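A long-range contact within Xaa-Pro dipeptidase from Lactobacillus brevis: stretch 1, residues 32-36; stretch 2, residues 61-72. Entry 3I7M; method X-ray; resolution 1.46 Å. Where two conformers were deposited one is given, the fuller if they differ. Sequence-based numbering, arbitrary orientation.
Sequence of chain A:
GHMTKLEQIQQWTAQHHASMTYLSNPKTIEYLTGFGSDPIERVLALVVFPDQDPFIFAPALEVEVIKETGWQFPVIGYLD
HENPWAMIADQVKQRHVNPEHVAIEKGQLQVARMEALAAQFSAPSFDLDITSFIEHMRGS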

# COMPACT_ATOMS: atom_id res chain seq x y z
N LEU A 32 -4.59 10.85 2.30
CA LEU A 32 -5.71 10.03 1.83
C LEU A 32 -6.68 9.63 2.95
O LEU A 32 -7.88 9.37 2.70
CB LEU A 32 -5.20 8.78 1.13
CG LEU A 32 -4.46 9.02 -0.15
CD1 LEU A 32 -3.84 7.68 -0.58
CD2 LEU A 32 -5.40 9.58 -1.22
N THR A 33 -6.19 9.61 4.17
CA THR A 33 -7.00 9.11 5.31
C THR A 33 -7.13 10.05 6.51
O THR A 33 -7.99 9.85 7.37
CB THR A 33 -6.42 7.78 5.83
OG1 THR A 33 -5.23 8.09 6.53
CG2 THR A 33 -6.21 6.83 4.69
N GLY A 34 -6.28 11.05 6.65
CA GLY A 34 -6.21 11.79 7.91
C GLY A 34 -5.43 11.16 9.05
O GLY A 34 -5.21 11.82 10.07
N PHE A 35 -4.87 9.96 8.78
CA PHE A 35 -4.08 9.28 9.81
C PHE A 35 -2.67 9.81 9.71
O PHE A 35 -1.99 9.60 8.67
CB PHE A 35 -4.10 7.78 9.59
CG PHE A 35 -3.23 7.03 10.55
CD1 PHE A 35 -3.58 6.89 11.89
CD2 PHE A 35 -2.02 6.48 10.12
CE1 PHE A 35 -2.78 6.21 12.77
CE2 PHE A 35 -1.22 5.82 11.00
CZ PHE A 35 -1.59 5.66 12.33
N GLY A 36 -2.22 10.49 10.74
CA GLY A 36 -1.01 11.25 10.66
C GLY A 36 0.08 10.43 11.29
O GLY A 36 -0.13 9.81 12.34
N LEU A 61 -1.43 -2.16 16.90
CA LEU A 61 -1.85 -1.10 17.80
C LEU A 61 -2.27 0.17 17.11
O LEU A 61 -2.85 1.04 17.76
CB LEU A 61 -0.79 -0.85 18.88
CG LEU A 61 -0.60 -1.99 19.81
CD1 LEU A 61 0.64 -1.78 20.76
CD2 LEU A 61 -1.89 -2.13 20.68
N GLU A 62 -1.93 0.33 15.83
CA GLU A 62 -2.35 1.51 15.11
C GLU A 62 -3.74 1.29 14.48
O GLU A 62 -4.34 2.23 14.01
CB GLU A 62 -1.32 1.87 14.01
CG GLU A 62 0.01 2.35 14.57
CD GLU A 62 1.07 2.58 13.48
OE1 GLU A 62 0.74 3.00 12.35
OE2 GLU A 62 2.27 2.38 13.78
N VAL A 63 -4.24 0.06 14.40
CA VAL A 63 -5.47 -0.24 13.70
C VAL A 63 -6.64 0.60 14.19
O VAL A 63 -7.44 1.10 13.41
CB VAL A 63 -5.83 -1.74 13.68
CG1 VAL A 63 -7.21 -2.01 13.10
CG2 VAL A 63 -4.76 -2.56 12.96
N GLU A 64 -6.72 0.72 15.50
CA GLU A 64 -7.85 1.50 16.09
C GLU A 64 -7.93 2.91 15.58
O GLU A 64 -9.00 3.35 15.15
CB GLU A 64 -7.83 1.50 17.61
CG GLU A 64 -8.83 2.47 18.26
CD GLU A 64 -8.79 2.55 19.78
OE1 GLU A 64 -7.99 1.88 20.43
OE2 GLU A 64 -9.54 3.44 20.30
N VAL A 65 -6.84 3.67 15.73
CA VAL A 65 -6.85 5.05 15.32
C VAL A 65 -7.03 5.16 13.80
O VAL A 65 -7.72 6.08 13.32
CB VAL A 65 -5.61 5.75 15.86
CG1 VAL A 65 -5.50 7.17 15.26
CG2 VAL A 65 -5.65 5.84 17.37
N ILE A 66 -6.50 4.22 13.02
CA ILE A 66 -6.79 4.18 11.55
C ILE A 66 -8.30 3.99 11.25
O ILE A 66 -8.90 4.66 10.40
CB ILE A 66 -5.95 3.10 10.81
CG1 ILE A 66 -4.46 3.46 10.93
CG2 ILE A 66 -6.40 2.97 9.32
CD1 ILE A 66 -3.54 2.32 10.60
N LYS A 67 -8.93 3.02 11.92
CA LYS A 67 -10.36 2.85 11.68
C LYS A 67 -11.20 4.06 12.15
O LYS A 67 -12.24 4.39 11.57
CB LYS A 67 -10.87 1.56 12.33
CG LYS A 67 -10.42 0.31 11.64
CD LYS A 67 -11.12 -0.91 12.19
CE LYS A 67 -10.67 -2.18 11.46
NZ LYS A 67 -11.35 -3.38 12.12
N GLU A 68 -10.74 4.77 13.18
CA GLU A 68 -11.43 5.95 13.67
C GLU A 68 -11.40 7.12 12.71
O GLU A 68 -12.02 8.15 13.01
CB GLU A 68 -10.87 6.35 15.03
CG GLU A 68 -11.40 5.42 16.12
CD GLU A 68 -10.64 5.53 17.45
OE1 GLU A 68 -9.61 6.23 17.50
OE2 GLU A 68 -11.09 4.89 18.43
N THR A 69 -10.62 7.01 11.65
CA THR A 69 -10.65 8.05 10.62
C THR A 69 -11.89 8.02 9.72
O THR A 69 -12.10 8.92 8.91
CB THR A 69 -9.47 7.96 9.63
OG1 THR A 69 -9.51 6.72 8.86
CG2 THR A 69 -8.13 8.20 10.30
N GLY A 70 -12.65 6.93 9.78
CA GLY A 70 -13.76 6.73 8.87
C GLY A 70 -13.46 5.85 7.69
O GLY A 70 -14.34 5.57 6.87
N TRP A 71 -12.22 5.37 7.61
CA TRP A 71 -11.76 4.66 6.47
C TRP A 71 -12.72 3.49 6.36
O TRP A 71 -12.95 2.75 7.31
CB TRP A 71 -10.30 4.22 6.78
CG TRP A 71 -9.69 3.20 5.82
CD1 TRP A 71 -9.63 1.86 6.04
CD2 TRP A 71 -9.20 3.42 4.47
NE1 TRP A 71 -9.05 1.22 4.94
CE2 TRP A 71 -8.75 2.16 4.00
CE3 TRP A 71 -9.00 4.55 3.67
CZ2 TRP A 71 -8.19 2.00 2.74
CZ3 TRP A 71 -8.45 4.36 2.40
CH2 TRP A 71 -8.05 3.11 1.96
N GLN A 72 -13.27 3.37 5.15
CA GLN A 72 -14.40 2.50 4.85
C GLN A 72 -14.00 1.10 4.41
O GLN A 72 -14.87 0.28 4.07
CB GLN A 72 -15.26 3.15 3.74
CG GLN A 72 -14.97 4.65 3.48
CD GLN A 72 -13.55 4.87 2.99
OE1 GLN A 72 -12.96 5.95 3.11
NE2 GLN A 72 -12.97 3.82 2.48
O HOH W 1 -10.46 11.00 8.69

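A recurring principle in protein packing is that a contact can be built almost wholly from shape, with the threonine hydroxyls bonded within their own stretches and mainly carbon offered to the partner. The contact between residues 32-36 and 61-72 of this Xaa-Pro dipeptidase is a compact example: no direct hydrogen bond joins the two stretches, yet they bury 352 Å² between them.

Phe35 has more area covered than any other residue, 113 Å². Its CA-to-CB bond points toward the second stretch, and the t rotamer (chi1 176°), with chi2 at 72°, lays the ring along the helix that contains Val65 and Ile66. Ile66 CG1 sits over one face, 3.6 Å from the centroid of the Phe35 ring and only 8° off its normal, a nearly ideal CH-pi geometry. The CA-to-CB bond of Ile66 points sideways, but chi1 at -63° (m) places CG1 over the ring, and chi2 at 164° (t) continues the chain in extended form. The ring edge meets both carbon and oxygen. Val65 CG1 lies 3.8 Å from Phe35 CE1, an apolar contact, while Glu62 OE1 approaches Phe35 CZ at 3.5 Å near the ring plane, where the slightly positive C-H rim suits a carboxylate oxygen better than the face would.

The two threonines illustrate how a p rotamer turns a hydroxyl back onto its own chain. In Thr33 (chi1 73°), OG1 accepts a hydrogen bond from Phe35 N at 2.9 Å, which ties down the turn where Gly34, with positive phi, leaves the helix. A CB at Gly34 would be jammed against the carbonyl oxygen of Thr33, so these backbone angles call for glycine. With OG1 so placed, Thr33 CG2 is left to pack against Trp71 CE3 at 3.7 Å, approaching the indole obliquely.

Thr69 (chi1 64°) follows the same logic as the third residue of the type I turn from Lys67 to Gly70. Its OG1 donates to Ile66 O at 2.6 Å and accepts from Trp71 N at 3.3 Å, the latter with a bent angle of 139°. Gly70 again supplies the positive phi. The methyl of Thr69 is thereby free to face the first stretch, with Thr69 CG2 4.1 Å from Phe35 CB, and Thr69 CB comes within 3.3 Å of Thr33 O.

The polar link that does cross is indirect: one water donates to Thr33 O at 3.0 Å and to Thr69 O at 2.7 Å, bridging two carbonyls that could not bond each other.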